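Local coordinates for protein transport protein HOFQ (Aggregatibacter actinomycetemcomitans, PDB 2Y3M) that probably serves as an outer-membrane secretin for DNA uptake during natural competence, its extra-membranous domains binding DNA, at residues H28-I33 with L44-N48; E69-F75 with S137-R143; N106-L112 with N145-D151. All coordinates share one frame; numbering follows the deposited sequence.

Interaction 1 (H28-I33 with L44-N48); sequences HNTNLI and LQLEN
Asn-31 and Glu-47 face each other as a hydrogen-bonded pair in an antiparallel beta hairpin made by strands 31-36 and 42-48. The backbone ladder uses both bonds at Asn-31/Glu-47 and both at Ile-33/Gln-45, with Leu-32 and Leu-46 as the non-hydrogen-bonded pair between them.

Among the apolar contacts, Leu-32 and Leu-46 lie side by side on one face of the hairpin. With CG of Leu-32 anti to its N (chi1 176°), the branch reaches across, and Leu-32 CD1 presses tightly on Leu-46 CD2 at 3.4 Å; CB of Leu-44 flanks the same methyl at 4.0 Å. Helices 18-26 and 51-63 pack on this face, the first on Leu-32 and Leu-44, the second on Leu-46.

The other face is more polar. Asn-31 ND2 gives a hydrogen bond of 2.9 Å to Glu-47 OE1, which it meets from above the carboxylate plane, the amide and carboxylate being turned 59° from each other. Lys-77 of the second subunit forms a salt bridge to the same oxygen, and strand 42-48 also pairs with a strand of that subunit, carrying the sheet across the interface. Ile-33 lies alongside Gln-45, CB to CB at 4.1 Å.

Where the hairpin meets the preceding helix, which ends in a Schellman motif with Asn-29 as C-prime residue, the Asn-48 amide spans the turn. Both bonds of its nitrogen lie close to the amide plane: ND2 reaches His-28 O at 2.7 Å, and a straighter bond (167°) runs 2.9 Å from Asn-48 ND2 to Thr-30 OG1, a hydroxyl also bonded to Ser-57 OG.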
loop_
_atom_site.group_PDB
_atom_site.type_symbol
_atom_site.label_atom_id
_atom_site.label_comp_id
_atom_site.label_asym_id
_atom_site.label_seq_id
_atom_site.Cartn_x
_atom_site.Cartn_y
_atom_site.Cartn_z
ATOM N N HIS B 28 15.125 -3.843 11.291
ATOM C CA HIS B 28 15.871 -2.586 11.279
ATOM C C HIS B 28 16.021 -2.003 12.686
ATOM O O HIS B 28 16.428 -0.849 12.844
ATOM C CB HIS B 28 15.222 -1.566 10.334
ATOM C CG HIS B 28 15.053 -2.062 8.929
ATOM N ND1 HIS B 28 13.850 -2.532 8.448
ATOM C CD2 HIS B 28 15.934 -2.163 7.906
ATOM C CE1 HIS B 28 13.998 -2.902 7.187
ATOM N NE2 HIS B 28 15.253 -2.687 6.834
ATOM N N ASN B 29 15.713 -2.813 13.700
ATOM C CA ASN B 29 15.746 -2.378 15.096
ATOM C C ASN B 29 14.792 -1.198 15.324
ATOM O O ASN B 29 15.111 -0.234 16.024
ATOM C CB ASN B 29 17.183 -2.027 15.507
ATOM C CG ASN B 29 17.430 -2.194 16.992
ATOM O OD1 ASN B 29 16.779 -2.993 17.666
ATOM N ND2 ASN B 29 18.397 -1.447 17.508
ATOM N N THR B 30 13.624 -1.288 14.701
ATOM C CA THR B 30 12.615 -0.247 14.757
ATOM C C THR B 30 11.485 -0.693 15.671
ATOM O O THR B 30 10.936 -1.780 15.504
ATOM C CB THR B 30 12.068 0.065 13.343
ATOM O OG1 THR B 30 13.101 0.666 12.557
ATOM C CG2 THR B 30 10.870 1.007 13.397
ATOM N N ASN B 31 11.161 0.136 16.656
ATOM C CA ASN B 31 9.982 -0.100 17.482
ATOM C C ASN B 31 8.701 0.248 16.706
ATOM O O ASN B 31 8.659 1.249 15.986
ATOM C CB ASN B 31 10.067 0.682 18.795
ATOM C CG ASN B 31 8.980 0.291 19.782
ATOM O OD1 ASN B 31 8.478 -0.833 19.765
ATOM N ND2 ASN B 31 8.617 1.222 20.654
ATOM N N LEU B 32 7.676 -0.593 16.839
ATOM C CA LEU B 32 6.410 -0.396 16.126
ATOM C C LEU B 32 5.204 -0.363 17.066
ATOM O O LEU B 32 4.965 -1.308 17.817
ATOM C CB LEU B 32 6.224 -1.480 15.059
ATOM C CG LEU B 32 4.909 -1.495 14.275
ATOM C CD1 LEU B 32 4.825 -0.338 13.272
ATOM C CD2 LEU B 32 4.725 -2.830 13.575
ATOM N N ILE B 33 4.458 0.736 17.035
ATOM C CA ILE B 33 3.176 0.797 17.731
ATOM C C ILE B 33 2.059 0.828 16.691
ATOM O O ILE B 33 1.936 1.784 15.921
ATOM C CB ILE B 33 3.054 2.015 18.687
ATOM C CG1 ILE B 33 4.316 2.175 19.544
ATOM C CG2 ILE B 33 1.816 1.872 19.576
ATOM C CD1 ILE B 33 4.452 3.542 20.211
ATOM N N LEU B 44 0.441 3.620 12.335
ATOM C CA LEU B 44 1.707 3.045 12.775
ATOM C C LEU B 44 2.597 4.136 13.332
ATOM O O LEU B 44 2.780 5.184 12.701
ATOM C CB LEU B 44 2.429 2.368 11.618
ATOM C CG LEU B 44 1.708 1.318 10.788
ATOM C CD1 LEU B 44 2.660 0.819 9.712
ATOM C CD2 LEU B 44 1.198 0.173 11.666
ATOM N N GLN B 45 3.140 3.901 14.521
ATOM C CA GLN B 45 4.192 4.763 15.029
ATOM C C GLN B 45 5.498 3.991 15.000
ATOM O O GLN B 45 5.624 2.946 15.640
ATOM C CB GLN B 45 3.881 5.295 16.429
ATOM C CG GLN B 45 5.017 6.144 16.985
ATOM C CD GLN B 45 4.561 7.208 17.950
ATOM O OE1 GLN B 45 3.398 7.619 17.943
ATOM N NE2 GLN B 45 5.484 7.674 18.787
ATOM N N LEU B 46 6.452 4.507 14.235
ATOM C CA LEU B 46 7.749 3.864 14.064
ATOM C C LEU B 46 8.821 4.624 14.822
ATOM O O LEU B 46 8.849 5.852 14.812
ATOM C CB LEU B 46 8.111 3.771 12.584
ATOM C CG LEU B 46 7.145 2.939 11.747
ATOM C CD1 LEU B 46 7.307 3.275 10.302
ATOM C CD2 LEU B 46 7.396 1.466 11.979
ATOM N N GLU B 47 9.686 3.885 15.504
ATOM C CA GLU B 47 10.750 4.494 16.290
ATOM C C GLU B 47 12.087 3.841 16.003
ATOM O O GLU B 47 12.197 2.621 16.011
ATOM C CB GLU B 47 10.438 4.394 17.783
ATOM C CG GLU B 47 9.302 5.281 18.236
ATOM C CD GLU B 47 8.783 4.909 19.606
ATOM O OE1 GLU B 47 9.314 3.961 20.223
ATOM O OE2 GLU B 47 7.835 5.571 20.068
ATOM N N ASN B 48 13.096 4.665 15.747
ATOM C CA ASN B 48 14.466 4.176 15.613
ATOM C C ASN B 48 15.480 5.200 16.137
ATOM O O ASN B 48 15.311 6.399 15.931
ATOM C CB ASN B 48 14.757 3.803 14.158
ATOM C CG ASN B 48 15.921 2.851 14.022
ATOM O OD1 ASN B 48 17.046 3.160 14.420
ATOM N ND2 ASN B 48 15.663 1.684 13.442
#

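Interaction 2 (E69-F75 with S137-R143); sequences ENGIYYF and SITFDDR
Glu-69 meets Arg-143 through its backbone: Arg-143 NH2 makes a weak hydrogen bond to Glu-69 O, 2.8 Å, while a water accepts from Glu-69 N and, weakly, from the same NH2. The Glu-69 carboxylate instead forms a salt bridge with Lys-62 of the second subunit. Asp-141 steadies the guanidinium by a salt bridge from two residues back in the chain (Arg-143 NH1 to Asp-141 OD2, 3.2 Å), and its OD1 closes an Asx turn on Arg-143 N.

At Gly-71, CA lies 3.5 Å from Phe-140 O. Ile-72 follows, its CB over one face of the Phe-140 ring in a CH-pi contact, 3.9 Å from the centroid; chi1 of 64° sets that ring between the N and carbonyl carbon of Phe-140, swung toward the isoleucine. Tyr-73 brings CD1 to within 3.9 Å of Thr-139 CB, which sits at the ring's edge. Tyr-74 and Ile-138 form a hydrogen-bonded pair, their side chains on the Ile-72 face, where both touch Met-121 of helix 117-125. Phe-75 turns back to the Tyr-73 face, its CB 4.0 Å from Ser-137 CB.

Strands 67-76 and 137-141 thus form an antiparallel ladder inside a five-stranded sheet, with helix 117-125 on one face.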
loop_
_atom_site.group_PDB
_atom_site.type_symbol
_atom_site.label_atom_id
_atom_site.label_comp_id
_atom_site.label_asym_id
_atom_site.label_seq_id
_atom_site.Cartn_x
_atom_site.Cartn_y
_atom_site.Cartn_z
ATOM N N GLU B 69 -5.346 -11.169 -4.228
ATOM C CA GLU B 69 -6.360 -11.348 -5.251
ATOM C C GLU B 69 -6.812 -12.797 -5.352
ATOM O O GLU B 69 -5.995 -13.723 -5.362
ATOM C CB GLU B 69 -5.882 -10.817 -6.611
ATOM C CG GLU B 69 -4.379 -10.918 -6.867
ATOM C CD GLU B 69 -3.990 -10.560 -8.296
ATOM O OE1 GLU B 69 -4.769 -10.850 -9.231
ATOM O OE2 GLU B 69 -2.891 -10.001 -8.488
ATOM N N ASN B 70 -8.128 -12.975 -5.397
ATOM C CA ASN B 70 -8.739 -14.267 -5.646
ATOM C C ASN B 70 -8.870 -14.461 -7.157
ATOM O O ASN B 70 -8.495 -13.574 -7.926
ATOM C CB ASN B 70 -10.096 -14.345 -4.940
ATOM C CG ASN B 70 -9.971 -14.249 -3.419
ATOM O OD1 ASN B 70 -10.625 -13.420 -2.780
ATOM N ND2 ASN B 70 -9.117 -15.090 -2.837
ATOM N N GLY B 71 -9.381 -15.608 -7.589
ATOM C CA GLY B 71 -9.550 -15.870 -9.017
ATOM C C GLY B 71 -10.411 -14.835 -9.725
ATOM O O GLY B 71 -11.207 -14.137 -9.092
ATOM N N ILE B 72 -10.243 -14.730 -11.039
ATOM C CA ILE B 72 -11.082 -13.855 -11.854
ATOM C C ILE B 72 -12.395 -14.563 -12.200
ATOM O O ILE B 72 -12.422 -15.769 -12.457
ATOM C CB ILE B 72 -10.366 -13.365 -13.133
ATOM C CG1 ILE B 72 -9.028 -12.700 -12.797
ATOM C CG2 ILE B 72 -11.238 -12.377 -13.908
ATOM C CD1 ILE B 72 -7.816 -13.564 -13.082
ATOM N N TYR B 73 -13.482 -13.799 -12.180
ATOM C CA TYR B 73 -14.811 -14.318 -12.441
ATOM C C TYR B 73 -15.353 -13.647 -13.710
ATOM O O TYR B 73 -15.328 -12.425 -13.827
ATOM C CB TYR B 73 -15.693 -14.048 -11.210
ATOM C CG TYR B 73 -17.060 -14.705 -11.181
ATOM C CD1 TYR B 73 -17.223 -16.069 -11.442
ATOM C CD2 TYR B 73 -18.195 -13.963 -10.841
ATOM C CE1 TYR B 73 -18.492 -16.671 -11.395
ATOM C CE2 TYR B 73 -19.465 -14.551 -10.789
ATOM C CZ TYR B 73 -19.605 -15.903 -11.067
ATOM O OH TYR B 73 -20.856 -16.478 -11.019
ATOM N N TYR B 74 -15.804 -14.452 -14.669
ATOM C CA TYR B 74 -16.348 -13.936 -15.930
ATOM C C TYR B 74 -17.812 -14.352 -16.087
ATOM O O TYR B 74 -18.126 -15.539 -16.182
ATOM C CB TYR B 74 -15.495 -14.401 -17.120
ATOM C CG TYR B 74 -16.044 -14.023 -18.482
ATOM C CD1 TYR B 74 -15.919 -12.717 -18.980
ATOM C CD2 TYR B 74 -16.685 -14.972 -19.276
ATOM C CE1 TYR B 74 -16.433 -12.375 -20.238
ATOM C CE2 TYR B 74 -17.202 -14.643 -20.528
ATOM C CZ TYR B 74 -17.076 -13.350 -21.003
ATOM O OH TYR B 74 -17.591 -13.051 -22.248
ATOM N N PHE B 75 -18.703 -13.363 -16.101
ATOM C CA PHE B 75 -20.142 -13.615 -16.068
ATOM C C PHE B 75 -20.911 -12.446 -16.674
ATOM O O PHE B 75 -20.333 -11.389 -16.941
ATOM C CB PHE B 75 -20.598 -13.862 -14.620
ATOM C CG PHE B 75 -20.596 -12.625 -13.754
ATOM C CD1 PHE B 75 -19.399 -12.043 -13.341
ATOM C CD2 PHE B 75 -21.797 -12.045 -13.350
ATOM C CE1 PHE B 75 -19.399 -10.900 -12.541
ATOM C CE2 PHE B 75 -21.808 -10.906 -12.549
ATOM C CZ PHE B 75 -20.607 -10.332 -12.145
ATOM N N SER B 137 -21.064 -18.678 -16.935
ATOM C CA SER B 137 -19.998 -18.023 -16.203
ATOM C C SER B 137 -18.725 -18.844 -16.310
ATOM O O SER B 137 -18.771 -20.059 -16.506
ATOM C CB SER B 137 -20.376 -17.818 -14.731
ATOM O OG SER B 137 -20.549 -19.058 -14.072
ATOM N N ILE B 138 -17.596 -18.155 -16.198
ATOM C CA ILE B 138 -16.300 -18.796 -16.078
ATOM C C ILE B 138 -15.561 -18.198 -14.896
ATOM O O ILE B 138 -15.617 -16.991 -14.659
ATOM C CB ILE B 138 -15.462 -18.676 -17.370
ATOM C CG1 ILE B 138 -16.045 -19.587 -18.464
ATOM C CG2 ILE B 138 -13.998 -19.038 -17.098
ATOM C CD1 ILE B 138 -15.413 -19.422 -19.852
ATOM N N THR B 139 -14.909 -19.062 -14.128
ATOM C CA THR B 139 -14.006 -18.618 -13.086
ATOM C C THR B 139 -12.651 -19.273 -13.353
ATOM O O THR B 139 -12.569 -20.478 -13.615
ATOM C CB THR B 139 -14.573 -18.898 -11.660
ATOM O OG1 THR B 139 -13.623 -18.501 -10.668
ATOM C CG2 THR B 139 -14.884 -20.353 -11.458
ATOM N N PHE B 140 -11.592 -18.469 -13.332
ATOM C CA PHE B 140 -10.265 -18.950 -13.714
ATOM C C PHE B 140 -9.151 -18.319 -12.894
ATOM O O PHE B 140 -9.358 -17.309 -12.224
ATOM C CB PHE B 140 -10.014 -18.733 -15.210
ATOM C CG PHE B 140 -9.981 -17.283 -15.630
ATOM C CD1 PHE B 140 -11.169 -16.568 -15.827
ATOM C CD2 PHE B 140 -8.762 -16.641 -15.855
ATOM C CE1 PHE B 140 -11.147 -15.237 -16.236
ATOM C CE2 PHE B 140 -8.721 -15.303 -16.259
ATOM C CZ PHE B 140 -9.917 -14.595 -16.451
ATOM N N ASP B 141 -7.963 -18.914 -12.974
ATOM C CA ASP B 141 -6.840 -18.501 -12.155
ATOM C C ASP B 141 -5.533 -18.914 -12.820
ATOM O O ASP B 141 -5.330 -20.087 -13.108
ATOM C CB ASP B 141 -6.962 -19.160 -10.780
ATOM C CG ASP B 141 -6.142 -18.473 -9.724
ATOM O OD1 ASP B 141 -4.972 -18.136 -9.993
ATOM O OD2 ASP B 141 -6.669 -18.279 -8.610
ATOM N N ASP B 142 -4.642 -17.953 -13.048
ATOM C CA ASP B 142 -3.332 -18.237 -13.653
ATOM C C ASP B 142 -2.344 -18.976 -12.732
ATOM O O ASP B 142 -1.329 -19.506 -13.208
ATOM C CB ASP B 142 -2.687 -16.944 -14.171
ATOM C CG ASP B 142 -3.268 -16.485 -15.498
ATOM O OD1 ASP B 142 -4.119 -17.193 -16.073
ATOM O OD2 ASP B 142 -2.860 -15.405 -15.974
ATOM N N ARG B 143 -2.634 -19.001 -11.427
ATOM C CA ARG B 143 -1.762 -19.662 -10.447
ATOM C C ARG B 143 -1.854 -21.174 -10.580
ATOM O O ARG B 143 -0.878 -21.837 -10.929
ATOM C CB ARG B 143 -2.134 -19.278 -9.016
ATOM C CG ARG B 143 -1.936 -17.836 -8.633
ATOM C CD ARG B 143 -2.403 -17.661 -7.203
ATOM N NE ARG B 143 -2.501 -16.261 -6.801
ATOM C CZ ARG B 143 -3.583 -15.500 -6.958
ATOM N NH1 ARG B 143 -4.685 -15.988 -7.520
ATOM N NH2 ARG B 143 -3.556 -14.238 -6.547
HETATM O O HOH W 1 -2.492 -12.241 -4.393
#

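Interaction 3 (N106-L112 with N145-D151); sequences NTATIKL and NLLLIQD. Unlike the reference sequence in segment 106-112: Asn-106 (reference Thr).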
loop_
_atom_site.group_PDB
_atom_site.type_symbol
_atom_site.label_atom_id
_atom_site.label_comp_id
_atom_site.label_asym_id
_atom_site.label_seq_id
_atom_site.Cartn_x
_atom_site.Cartn_y
_atom_site.Cartn_z
ATOM N N ASN B 106 -24.487 -27.404 -16.989
ATOM C CA ASN B 106 -23.360 -28.310 -16.775
ATOM C C ASN B 106 -22.133 -27.571 -16.255
ATOM O O ASN B 106 -21.995 -26.368 -16.463
ATOM C CB ASN B 106 -23.012 -29.064 -18.060
ATOM C CG ASN B 106 -23.954 -30.222 -18.336
ATOM O OD1 ASN B 106 -24.947 -30.428 -17.632
ATOM N ND2 ASN B 106 -23.647 -30.984 -19.373
ATOM N N THR B 107 -21.249 -28.305 -15.584
ATOM C CA THR B 107 -20.024 -27.753 -15.012
ATOM C C THR B 107 -18.811 -28.553 -15.476
ATOM O O THR B 107 -18.883 -29.770 -15.608
ATOM C CB THR B 107 -20.091 -27.739 -13.466
ATOM O OG1 THR B 107 -21.179 -26.910 -13.052
ATOM C CG2 THR B 107 -18.811 -27.189 -12.862
ATOM N N ALA B 108 -17.703 -27.862 -15.732
ATOM C CA ALA B 108 -16.466 -28.514 -16.155
ATOM C C ALA B 108 -15.229 -27.778 -15.652
ATOM O O ALA B 108 -15.123 -26.557 -15.768
ATOM C CB ALA B 108 -16.418 -28.654 -17.670
ATOM N N THR B 109 -14.305 -28.539 -15.082
ATOM C CA THR B 109 -13.015 -28.016 -14.681
ATOM C C THR B 109 -12.033 -28.344 -15.785
ATOM O O THR B 109 -11.902 -29.495 -16.192
ATOM C CB THR B 109 -12.543 -28.661 -13.375
ATOM O OG1 THR B 109 -13.467 -28.342 -12.329
ATOM C CG2 THR B 109 -11.147 -28.173 -12.996
ATOM N N ILE B 110 -11.346 -27.328 -16.280
ATOM C CA ILE B 110 -10.329 -27.550 -17.289
ATOM C C ILE B 110 -8.966 -27.172 -16.722
ATOM O O ILE B 110 -8.753 -26.047 -16.269
ATOM C CB ILE B 110 -10.674 -26.828 -18.611
ATOM C CG1 ILE B 110 -12.035 -27.328 -19.119
ATOM C CG2 ILE B 110 -9.609 -27.097 -19.663
ATOM C CD1 ILE B 110 -12.770 -26.371 -20.017
ATOM N N LYS B 111 -8.065 -28.146 -16.714
ATOM C CA LYS B 111 -6.724 -27.961 -16.193
ATOM C C LYS B 111 -5.791 -27.725 -17.368
ATOM O O LYS B 111 -5.601 -28.609 -18.197
ATOM C CB LYS B 111 -6.279 -29.201 -15.421
ATOM C CG LYS B 111 -7.182 -29.578 -14.265
ATOM C CD LYS B 111 -6.655 -30.809 -13.557
ATOM C CE LYS B 111 -7.332 -31.018 -12.217
ATOM N NZ LYS B 111 -6.676 -32.130 -11.457
ATOM N N LEU B 112 -5.208 -26.535 -17.442
ATOM C CA LEU B 112 -4.335 -26.213 -18.569
ATOM C C LEU B 112 -2.928 -26.757 -18.375
ATOM O O LEU B 112 -2.468 -26.910 -17.245
ATOM C CB LEU B 112 -4.316 -24.713 -18.824
ATOM C CG LEU B 112 -5.684 -24.120 -19.154
ATOM C CD1 LEU B 112 -5.599 -22.620 -19.106
ATOM C CD2 LEU B 112 -6.191 -24.596 -20.515
ATOM N N ASN B 145 -3.743 -22.364 -12.709
ATOM C CA ASN B 145 -3.995 -22.440 -14.146
ATOM C C ASN B 145 -5.204 -23.313 -14.500
ATOM O O ASN B 145 -5.173 -24.087 -15.454
ATOM C CB ASN B 145 -2.730 -22.854 -14.909
ATOM C CG ASN B 145 -2.638 -22.204 -16.278
ATOM O OD1 ASN B 145 -3.243 -21.160 -16.528
ATOM N ND2 ASN B 145 -1.875 -22.819 -17.170
ATOM N N LEU B 146 -6.260 -23.169 -13.701
ATOM C CA LEU B 146 -7.522 -23.877 -13.897
ATOM C C LEU B 146 -8.535 -22.957 -14.566
ATOM O O LEU B 146 -8.469 -21.739 -14.403
ATOM C CB LEU B 146 -8.101 -24.335 -12.552
ATOM C CG LEU B 146 -7.339 -25.301 -11.646
ATOM C CD1 LEU B 146 -7.931 -25.291 -10.244
ATOM C CD2 LEU B 146 -7.332 -26.710 -12.198
ATOM N N LEU B 147 -9.465 -23.552 -15.309
ATOM C CA LEU B 147 -10.642 -22.854 -15.824
ATOM C C LEU B 147 -11.873 -23.648 -15.399
ATOM O O LEU B 147 -11.942 -24.860 -15.610
ATOM C CB LEU B 147 -10.604 -22.760 -17.351
ATOM C CG LEU B 147 -9.896 -21.622 -18.090
ATOM C CD1 LEU B 147 -9.405 -22.108 -19.445
ATOM C CD2 LEU B 147 -10.806 -20.437 -18.287
ATOM N N LEU B 148 -12.835 -22.964 -14.793
ATOM C CA LEU B 148 -14.085 -23.587 -14.372
ATOM C C LEU B 148 -15.222 -22.932 -15.153
ATOM O O LEU B 148 -15.419 -21.717 -15.068
ATOM C CB LEU B 148 -14.284 -23.405 -12.863
ATOM C CG LEU B 148 -15.362 -24.187 -12.096
ATOM C CD1 LEU B 148 -15.148 -24.067 -10.583
ATOM C CD2 LEU B 148 -16.789 -23.764 -12.454
ATOM N N ILE B 149 -15.963 -23.735 -15.911
ATOM C CA ILE B 149 -17.054 -23.219 -16.730
ATOM C C ILE B 149 -18.428 -23.762 -16.327
ATOM O O ILE B 149 -18.583 -24.951 -16.050
ATOM C CB ILE B 149 -16.790 -23.431 -18.255
ATOM C CG1 ILE B 149 -18.006 -22.981 -19.081
ATOM C CG2 ILE B 149 -16.376 -24.871 -18.547
ATOM C CD1 ILE B 149 -17.786 -22.969 -20.568
ATOM N N GLN B 150 -19.416 -22.872 -16.285
ATOM C CA GLN B 150 -20.797 -23.269 -16.034
ATOM C C GLN B 150 -21.733 -22.639 -17.059
ATOM O O GLN B 150 -21.847 -21.414 -17.135
ATOM C CB GLN B 150 -21.237 -22.892 -14.618
ATOM C CG GLN B 150 -22.665 -23.327 -14.304
ATOM C CD GLN B 150 -23.128 -22.944 -12.910
ATOM O OE1 GLN B 150 -23.028 -21.789 -12.495
ATOM N NE2 GLN B 150 -23.660 -23.915 -12.188
ATOM N N ASP B 151 -22.402 -23.484 -17.837
ATOM C CA ASP B 151 -23.336 -23.018 -18.857
ATOM C C ASP B 151 -24.247 -24.153 -19.321
ATOM O O ASP B 151 -24.119 -25.287 -18.856
ATOM C CB ASP B 151 -22.569 -22.424 -20.050
ATOM C CG ASP B 151 -23.356 -21.349 -20.775
ATOM O OD1 ASP B 151 -24.552 -21.168 -20.458
ATOM O OD2 ASP B 151 -22.780 -20.671 -21.653
#
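Ile-110 and Leu-147 sit opposite each other as a hydrogen-bonded pair, with Ile-110 N bonded to Leu-147 O at 2.6 Å and Leu-147 N returning a bond to Ile-110 O. The same double bonding recurs at Ala-108/Ile-149 and Asn-106/Asp-151, and past the last bridge Leu-112 N still reaches Asn-145 O.

On the face of these pairs, the side chains are mostly apolar. Ile-149 CG2 falls between its own N and carbonyl carbon, which brings this methyl to 3.9 Å from Ala-108 CB; it is also 4.2 Å from Ile-110 CD1, the two isoleucines running side by side. Leu-112 CD1 meets Leu-147 CD1 at 3.9 Å. At the same end the Asn-145 side chain lies nearly perpendicular to that of Leu-112, with Asn-145 ND2 3.5 Å from Leu-112 CB.

The opposite face carries Thr-107, Thr-109, Lys-111, Leu-146, Leu-148 and Gln-150. Here Leu-146 CD2 lies against the aliphatic chain of Lys-111, 3.5 Å from its CG, while Thr-109 CG2 touches the same leucine methyl more loosely. Farther along, Thr-107 CG2 approaches Leu-148 CD2 at 4.0 Å.

Strand 106-111 is the outermost strand, within this chain, of a five-stranded antiparallel sheet, and this pairing lies in the short-domain family region of type II/III secretion proteins; a fold shared with type I KH domains has been described for HofQ.

Helices 117-125 and 153-166 pack on the apolar face: Val-156 touches Ala-108, Ile-163 touches Ile-110 and Leu-112, and Val-120 meets Leu-112 and Leu-147. Two bonds hold the Asn-145 amide, ND2 to Ala-115 O and OD1 from Ala-117 N. The Asp-151 carboxylate is held by Ser-133 OG at OD1 and Ser-155 OG at OD2.

Interactions 2 and 3 belong to one five-stranded antiparallel sheet, their centres 10 Å apart. Strands 137-141 and 146-151 are neighbours there, joined by probable backbone hydrogen bonds such as Thr-139 O to Leu-148 N. Along the chain their segments alternate, so strand 106-111 comes before strand 137-141 yet lies at the sheet's edge. Interaction 1 closes earlier in sequence, in a separate hairpin, two-stranded within this chain, its centre 39 Å from that of interaction 2 and 47 Å from that of interaction 3. The chain is therefore elongated, with two separate folded parts. Interactions 1 and 2 both touch the second subunit, whereas interaction 3 does not.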